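Local coordinates for microcompartments protein (Desulfitobacterium hafniense, PDB 3NWG), which is probably a structural component of the shell of a bacterial microcompartment, carrying two BMC domains in tandem in one chain, as shell proteins of the PduT type do, at residues Glu125-Met130 / Lys135-Leu140; Ala112-Lys117 / Val151-Met156. All blocks are in the same frame, centred on the assembly; numbering follows the deposited sequence.

Contact 1. Residues Glu125-Met130 / Lys135-Leu140; sequences EIRIGM and KSFVTL
With chi1 at 71°, CG of Phe137 sits between its own backbone N and carbonyl carbon, and the ring leans across a beta hairpin onto Arg127, whose CG lies anti to the carbonyl carbon (chi1 -65°). The two side chains run side by side on one face of the second sheet of this BMC protein. Arg127 CB rests over the ring face, 4.0 Å from the Phe137 centroid, so the aliphatic root of the arginine gives a CH-pi contact while its guanidinium continues outward. At the ring edge stands Glu125 OE1, 3.9 Å from Phe137 CE2. Met130, present as selenomethionine, adds an oblique Met-aromatic contact, its SE 4.1 Å from Phe137 CE1, and Ile13 of a second subunit also packs on Phe137. Cutting the ring back to an alanine is likely to leave the Arg127 methylenes and Met130 SE without the surface they lie on, opening a gap towards that subunit. Beneath the side chains the antiparallel backbones pair: Arg127 N gives a hydrogen bond of 2.9 Å to Phe137 O. On the other face Ile126 and Val138 are buried, Ile126 beneath helices 105-117 and 79-85, as suits branched aliphatic residues: Ile126 CG1 meets Val138 CG2 at 3.8 Å.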
ATOM      1  N   GLU A 125       6.365 -15.507  12.410  1.00 66.94           N
ATOM      2  CA  GLU A 125       5.148 -15.273  11.636  1.00 67.95           C
ATOM      3  C   GLU A 125       4.465 -16.559  11.184  1.00 67.18           C
ATOM      4  O   GLU A 125       5.077 -17.625  11.099  1.00 66.46           O
ATOM      5  CB  GLU A 125       5.399 -14.329  10.446  1.00 69.05           C
ATOM      6  CG  GLU A 125       5.999 -14.950   9.192  1.00 71.23           C
ATOM      7  CD  GLU A 125       6.153 -13.934   8.053  1.00 76.77           C
ATOM      8  OE1 GLU A 125       6.702 -14.293   6.975  1.00 78.46           O
ATOM      9  OE2 GLU A 125       5.731 -12.765   8.234  1.00 78.88           O
ATOM     10  N   ILE A 126       3.174 -16.433  10.919  1.00 67.96           N
ATOM     11  CA  ILE A 126       2.378 -17.500  10.354  1.00 68.16           C
ATOM     12  C   ILE A 126       1.735 -16.976   9.078  1.00 69.97           C
ATOM     13  O   ILE A 126       1.201 -15.871   9.046  1.00 70.49           O
ATOM     14  CB  ILE A 126       1.315 -17.997  11.356  1.00 67.22           C
ATOM     15  CG1 ILE A 126       2.003 -18.773  12.489  1.00 66.39           C
ATOM     16  CG2 ILE A 126       0.261 -18.839  10.653  1.00 65.29           C
ATOM     17  CD1 ILE A 126       1.090 -19.210  13.644  1.00 65.58           C
ATOM     18  N   ARG A 127       1.808 -17.757   8.013  1.00 71.60           N
ATOM     19  CA  ARG A 127       1.141 -17.361   6.796  1.00 74.13           C
ATOM     20  C   ARG A 127       0.160 -18.420   6.367  1.00 74.64           C
ATOM     21  O   ARG A 127       0.534 -19.478   5.874  1.00 73.97           O
ATOM     22  CB  ARG A 127       2.143 -17.037   5.690  1.00 75.42           C
ATOM     23  CG  ARG A 127       3.021 -15.828   5.983  1.00 78.25           C
ATOM     24  CD  ARG A 127       2.469 -14.542   5.409  1.00 82.80           C
ATOM     25  NE  ARG A 127       3.580 -13.710   4.946  1.00 87.61           N
ATOM     26  CZ  ARG A 127       4.013 -13.654   3.683  1.00 90.48           C
ATOM     27  NH1 ARG A 127       5.046 -12.877   3.370  1.00 91.94           N
ATOM     28  NH2 ARG A 127       3.415 -14.368   2.726  1.00 90.92           N
ATOM     29  N   ILE A 128      -1.105 -18.115   6.613  1.00 76.60           N
ATOM     30  CA  ILE A 128      -2.242 -18.851   6.093  1.00 78.65           C
ATOM     31  C   ILE A 128      -2.508 -18.378   4.651  1.00 81.17           C
ATOM     32  O   ILE A 128      -2.452 -17.177   4.374  1.00 82.33           O
ATOM     33  CB  ILE A 128      -3.458 -18.578   7.012  1.00 78.19           C
ATOM     34  CG1 ILE A 128      -3.654 -19.718   8.005  1.00 78.07           C
ATOM     35  CG2 ILE A 128      -4.741 -18.393   6.227  1.00 79.35           C
ATOM     36  CD1 ILE A 128      -2.557 -19.867   9.027  1.00 78.67           C
ATOM     37  N   GLY A 129      -2.778 -19.298   3.729  1.00 83.26           N
ATOM     38  CA  GLY A 129      -3.101 -18.889   2.355  1.00 87.28           C
ATOM     39  C   GLY A 129      -2.102 -19.363   1.307  1.00 90.13           C
ATOM     40  O   GLY A 129      -2.054 -20.562   1.009  1.00 90.55           O
HETATM   41  N   MSE A 130      -1.335 -18.451   0.697  1.00 92.76           N
HETATM   42  CA  MSE A 130      -1.536 -16.993   0.761  1.00 95.15           C
HETATM   43  C   MSE A 130      -1.541 -16.474  -0.688  1.00 97.35           C
HETATM   44  O   MSE A 130      -1.065 -15.362  -0.964  1.00 98.66           O
HETATM   45  CB  MSE A 130      -0.419 -16.267   1.546  1.00 95.38           C
HETATM   46  CG  MSE A 130       0.552 -17.136   2.373  1.00 97.21           C
HETATM   47 SE   MSE A 130       2.023 -18.068   1.401  1.00104.61          SE
HETATM   48  CE  MSE A 130       2.815 -16.573   0.392  1.00104.58           C
ATOM     49  N   LYS A 135      -0.708 -23.806   0.711  1.00 79.37           N
ATOM     50  CA  LYS A 135       0.440 -23.996   1.601  1.00 75.89           C
ATOM     51  C   LYS A 135       0.503 -22.903   2.656  1.00 72.59           C
ATOM     52  O   LYS A 135       0.370 -21.718   2.355  1.00 72.70           O
ATOM     53  CB  LYS A 135       1.763 -24.001   0.809  1.00 77.05           C
ATOM     54  CG  LYS A 135       2.035 -25.252  -0.033  1.00 78.77           C
ATOM     55  CD  LYS A 135       3.352 -25.113  -0.784  1.00 80.74           C
ATOM     56  CE  LYS A 135       3.632 -26.328  -1.657  1.00 83.52           C
ATOM     57  NZ  LYS A 135       4.721 -26.091  -2.660  1.00 85.30           N
ATOM     58  N   SER A 136       0.709 -23.316   3.894  1.00 68.58           N
ATOM     59  CA  SER A 136       0.851 -22.383   4.976  1.00 64.99           C
ATOM     60  C   SER A 136       2.225 -22.624   5.589  1.00 63.03           C
ATOM     61  O   SER A 136       2.814 -23.689   5.384  1.00 62.33           O
ATOM     62  CB  SER A 136      -0.266 -22.608   6.005  1.00 64.52           C
ATOM     63  OG  SER A 136      -1.548 -22.523   5.407  1.00 63.71           O
ATOM     64  N   PHE A 137       2.742 -21.635   6.317  1.00 60.57           N
ATOM     65  CA  PHE A 137       4.000 -21.817   7.014  1.00 58.76           C
ATOM     66  C   PHE A 137       4.180 -21.007   8.291  1.00 56.90           C
ATOM     67  O   PHE A 137       3.557 -19.962   8.472  1.00 56.36           O
ATOM     68  CB  PHE A 137       5.194 -21.653   6.066  1.00 60.02           C
ATOM     69  CG  PHE A 137       5.429 -20.255   5.607  1.00 62.37           C
ATOM     70  CD1 PHE A 137       4.944 -19.829   4.368  1.00 64.36           C
ATOM     71  CD2 PHE A 137       6.175 -19.362   6.394  1.00 63.81           C
ATOM     72  CE1 PHE A 137       5.182 -18.523   3.924  1.00 67.01           C
ATOM     73  CE2 PHE A 137       6.416 -18.055   5.966  1.00 66.10           C
ATOM     74  CZ  PHE A 137       5.925 -17.632   4.724  1.00 67.41           C
ATOM     75  N   VAL A 138       5.026 -21.534   9.179  1.00 55.15           N
ATOM     76  CA  VAL A 138       5.416 -20.865  10.410  1.00 53.88           C
ATOM     77  C   VAL A 138       6.936 -20.706  10.457  1.00 53.73           C
ATOM     78  O   VAL A 138       7.672 -21.605  10.051  1.00 53.09           O
ATOM     79  CB  VAL A 138       4.860 -21.588  11.682  1.00 53.62           C
ATOM     80  CG1 VAL A 138       5.372 -23.006  11.792  1.00 52.93           C
ATOM     81  CG2 VAL A 138       5.177 -20.805  12.956  1.00 53.50           C
ATOM     82  N   THR A 139       7.388 -19.533  10.905  1.00 53.72           N
ATOM     83  CA  THR A 139       8.803 -19.302  11.186  1.00 53.85           C
ATOM     84  C   THR A 139       8.973 -19.027  12.677  1.00 54.36           C
ATOM     85  O   THR A 139       8.082 -18.449  13.317  1.00 54.68           O
ATOM     86  CB  THR A 139       9.392 -18.116  10.399  1.00 54.65           C
ATOM     87  OG1 THR A 139       8.693 -16.916  10.758  1.00 55.38           O
ATOM     88  CG2 THR A 139       9.310 -18.338   8.886  1.00 53.17           C
ATOM     89  N   LEU A 140      10.111 -19.454  13.219  1.00 54.38           N
ATOM     90  CA  LEU A 140      10.446 -19.232  14.614  1.00 54.98           C
ATOM     91  C   LEU A 140      11.957 -19.059  14.822  1.00 55.99           C
ATOM     92  O   LEU A 140      12.746 -19.453  13.974  1.00 55.92           O
ATOM     93  CB  LEU A 140       9.865 -20.340  15.503  1.00 54.60           C
ATOM     94  CG  LEU A 140       9.919 -21.872  15.296  1.00 53.85           C
ATOM     95  CD1 LEU A 140       9.659 -22.354  13.881  1.00 52.10           C
ATOM     96  CD2 LEU A 140      11.198 -22.462  15.824  1.00 54.97           C
TER

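Contact 2. Residues Ala112-Lys117 / Val151-Met156; sequences ADTAAK and VAAGVM
The flat peptide group joining Ala153 to Gly154 takes the Thr114 methyl against it, with Thr114 CG2 3.6 Å from Ala153 C and 3.4 Å from Ala153 O. A second flat group, the Asp113 carboxylate, belongs to the side of its helix turned from the partner: there Lys117 NZ uses the syn lone pair of Asp113 OD2 in a 2.7 Å salt bridge, and Asp113 OD1 accepts from His78 N. Helices 105-117 and 144-160 of the second BMC domain meet on the Thr114 side and run roughly antiparallel, their short segments crossing at 146° with axes only 7.5 Å apart. Small residues permit this. Ala115 and Gly154 bring their CA atoms to 4.4 Å, and a CB on Gly154 would crowd Ala115 CB, so glycine suits the crossing point. Threonine fits beside it because its two branches divide the work: chi1 of -65° turns CG2 anti to the backbone N and onto the other helix, whereas OG1 is bonded to Val110 O within its own helix. Ala153 CB completes the patch at 4.1 Å from Thr114 CG2. Across this interface, then, the two segments are joined by van der Waals packing of small groups, with the Thr114 hydroxyl and the Asp113 carboxylate bonded elsewhere.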
ATOM      1  N   ALA A 112       2.627 -25.336  14.438  1.00 45.33           N
ATOM      2  CA  ALA A 112       3.021 -24.112  15.120  1.00 46.09           C
ATOM      3  C   ALA A 112       2.821 -24.259  16.632  1.00 47.45           C
ATOM      4  O   ALA A 112       3.691 -23.894  17.408  1.00 47.77           O
ATOM      5  CB  ALA A 112       2.248 -22.912  14.575  1.00 45.06           C
ATOM      6  N   ASP A 113       1.683 -24.826  17.034  1.00 48.75           N
ATOM      7  CA  ASP A 113       1.332 -24.942  18.442  1.00 50.47           C
ATOM      8  C   ASP A 113       2.267 -25.918  19.138  1.00 52.01           C
ATOM      9  O   ASP A 113       2.753 -25.648  20.236  1.00 52.88           O
ATOM     10  CB  ASP A 113      -0.139 -25.357  18.604  1.00 50.55           C
ATOM     11  CG  ASP A 113      -0.548 -25.545  20.067  1.00 52.65           C
ATOM     12  OD1 ASP A 113      -0.620 -24.543  20.835  1.00 53.30           O
ATOM     13  OD2 ASP A 113      -0.809 -26.716  20.446  1.00 54.31           O
ATOM     14  N   THR A 114       2.533 -27.049  18.493  1.00 52.78           N
ATOM     15  CA  THR A 114       3.492 -27.997  19.037  1.00 54.44           C
ATOM     16  C   THR A 114       4.897 -27.368  19.092  1.00 54.59           C
ATOM     17  O   THR A 114       5.607 -27.501  20.084  1.00 55.59           O
ATOM     18  CB  THR A 114       3.478 -29.337  18.257  1.00 54.88           C
ATOM     19  OG1 THR A 114       2.204 -29.977  18.436  1.00 55.17           O
ATOM     20  CG2 THR A 114       4.571 -30.287  18.774  1.00 55.66           C
ATOM     21  N   ALA A 115       5.279 -26.649  18.046  1.00 54.05           N
ATOM     22  CA  ALA A 115       6.574 -25.982  18.048  1.00 54.66           C
ATOM     23  C   ALA A 115       6.680 -25.042  19.241  1.00 55.67           C
ATOM     24  O   ALA A 115       7.601 -25.157  20.028  1.00 56.88           O
ATOM     25  CB  ALA A 115       6.821 -25.233  16.731  1.00 53.57           C
ATOM     26  N   ALA A 116       5.722 -24.136  19.397  1.00 56.25           N
ATOM     27  CA  ALA A 116       5.769 -23.157  20.487  1.00 57.88           C
ATOM     28  C   ALA A 116       5.768 -23.810  21.872  1.00 59.90           C
ATOM     29  O   ALA A 116       6.331 -23.266  22.818  1.00 61.24           O
ATOM     30  CB  ALA A 116       4.637 -22.171  20.366  1.00 57.42           C
ATOM     31  N   LYS A 117       5.163 -24.985  21.985  1.00 60.78           N
ATOM     32  CA  LYS A 117       5.024 -25.623  23.278  1.00 63.25           C
ATOM     33  C   LYS A 117       6.305 -26.309  23.728  1.00 65.18           C
ATOM     34  O   LYS A 117       6.463 -26.634  24.912  1.00 66.71           O
ATOM     35  CB  LYS A 117       3.853 -26.603  23.274  1.00 63.13           C
ATOM     36  CG  LYS A 117       2.526 -25.943  23.567  1.00 63.39           C
ATOM     37  CD  LYS A 117       1.374 -26.880  23.245  1.00 65.76           C
ATOM     38  CE  LYS A 117       0.056 -26.310  23.753  1.00 68.24           C
ATOM     39  NZ  LYS A 117      -1.155 -26.965  23.160  1.00 68.89           N
ATOM     40  N   VAL A 151      11.300 -27.609  15.817  1.00 53.34           N
ATOM     41  CA  VAL A 151      10.731 -27.973  14.533  1.00 52.58           C
ATOM     42  C   VAL A 151      10.593 -29.480  14.341  1.00 53.61           C
ATOM     43  O   VAL A 151       9.681 -29.917  13.648  1.00 53.95           O
ATOM     44  CB  VAL A 151      11.348 -27.257  13.258  1.00 51.92           C
ATOM     45  CG1 VAL A 151      12.000 -25.913  13.590  1.00 50.36           C
ATOM     46  CG2 VAL A 151      12.241 -28.187  12.457  1.00 51.04           C
ATOM     47  N   ALA A 152      11.464 -30.272  14.964  1.00 54.53           N
ATOM     48  CA  ALA A 152      11.371 -31.728  14.838  1.00 55.88           C
ATOM     49  C   ALA A 152      10.062 -32.223  15.458  1.00 56.74           C
ATOM     50  O   ALA A 152       9.397 -33.100  14.900  1.00 56.87           O
ATOM     51  CB  ALA A 152      12.564 -32.403  15.479  1.00 56.66           C
ATOM     52  N   ALA A 153       9.707 -31.627  16.600  1.00 57.25           N
ATOM     53  CA  ALA A 153       8.454 -31.903  17.297  1.00 58.76           C
ATOM     54  C   ALA A 153       7.257 -31.333  16.538  1.00 58.65           C
ATOM     55  O   ALA A 153       6.263 -32.026  16.323  1.00 59.35           O
ATOM     56  CB  ALA A 153       8.496 -31.346  18.715  1.00 58.88           C
ATOM     57  N   GLY A 154       7.365 -30.072  16.129  1.00 58.50           N
ATOM     58  CA  GLY A 154       6.364 -29.442  15.293  1.00 58.96           C
ATOM     59  C   GLY A 154       6.046 -30.221  14.030  1.00 60.12           C
ATOM     60  O   GLY A 154       4.994 -30.025  13.433  1.00 60.38           O
ATOM     61  N   VAL A 155       6.932 -31.127  13.641  1.00 61.73           N
ATOM     62  CA  VAL A 155       6.799 -31.831  12.384  1.00 63.27           C
ATOM     63  C   VAL A 155       6.301 -33.259  12.535  1.00 66.03           C
ATOM     64  O   VAL A 155       5.652 -33.781  11.630  1.00 66.57           O
ATOM     65  CB  VAL A 155       8.121 -31.748  11.570  1.00 63.23           C
ATOM     66  CG1 VAL A 155       8.355 -32.986  10.713  1.00 63.85           C
ATOM     67  CG2 VAL A 155       8.107 -30.497  10.705  1.00 61.42           C
HETATM   68  N   MSE A 156       6.587 -33.889  13.672  1.00 68.78           N
HETATM   69  CA  MSE A 156       6.164 -35.274  13.903  1.00 72.84           C
HETATM   70  C   MSE A 156       4.744 -35.611  13.377  1.00 73.54           C
HETATM   71  O   MSE A 156       4.592 -36.457  12.485  1.00 74.40           O
HETATM   72  CB  MSE A 156       6.279 -35.620  15.384  1.00 74.66           C
HETATM   73  CG  MSE A 156       7.662 -36.057  15.833  1.00 80.16           C
HETATM   74 SE   MSE A 156       8.278 -37.763  15.044  1.00 93.60          SE
HETATM   75  CE  MSE A 156       6.822 -38.973  15.620  1.00 93.95           C
TER

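Overall arrangement
Both contacts belong to the second BMC domain, their centres 14 Å apart. Along the chain the order is helix 105-117, strand 122-127, strand 136-142, helix 144-160, so contact 1 is nested inside the loop closed by contact 2: the hairpin is the link between the two packed helices. The strands lie in a four-stranded antiparallel sheet, and the helices pack on one side of it. There the layers meet directly, with Ala112 CB touching both Val138 CG2 and Ile126 CD1, and Leu140 reaching Val151. Near Phe137 and Lys135 the hairpin takes part in packing against a second subunit, whereas no other chain of the assembly touches the segments of contact 2.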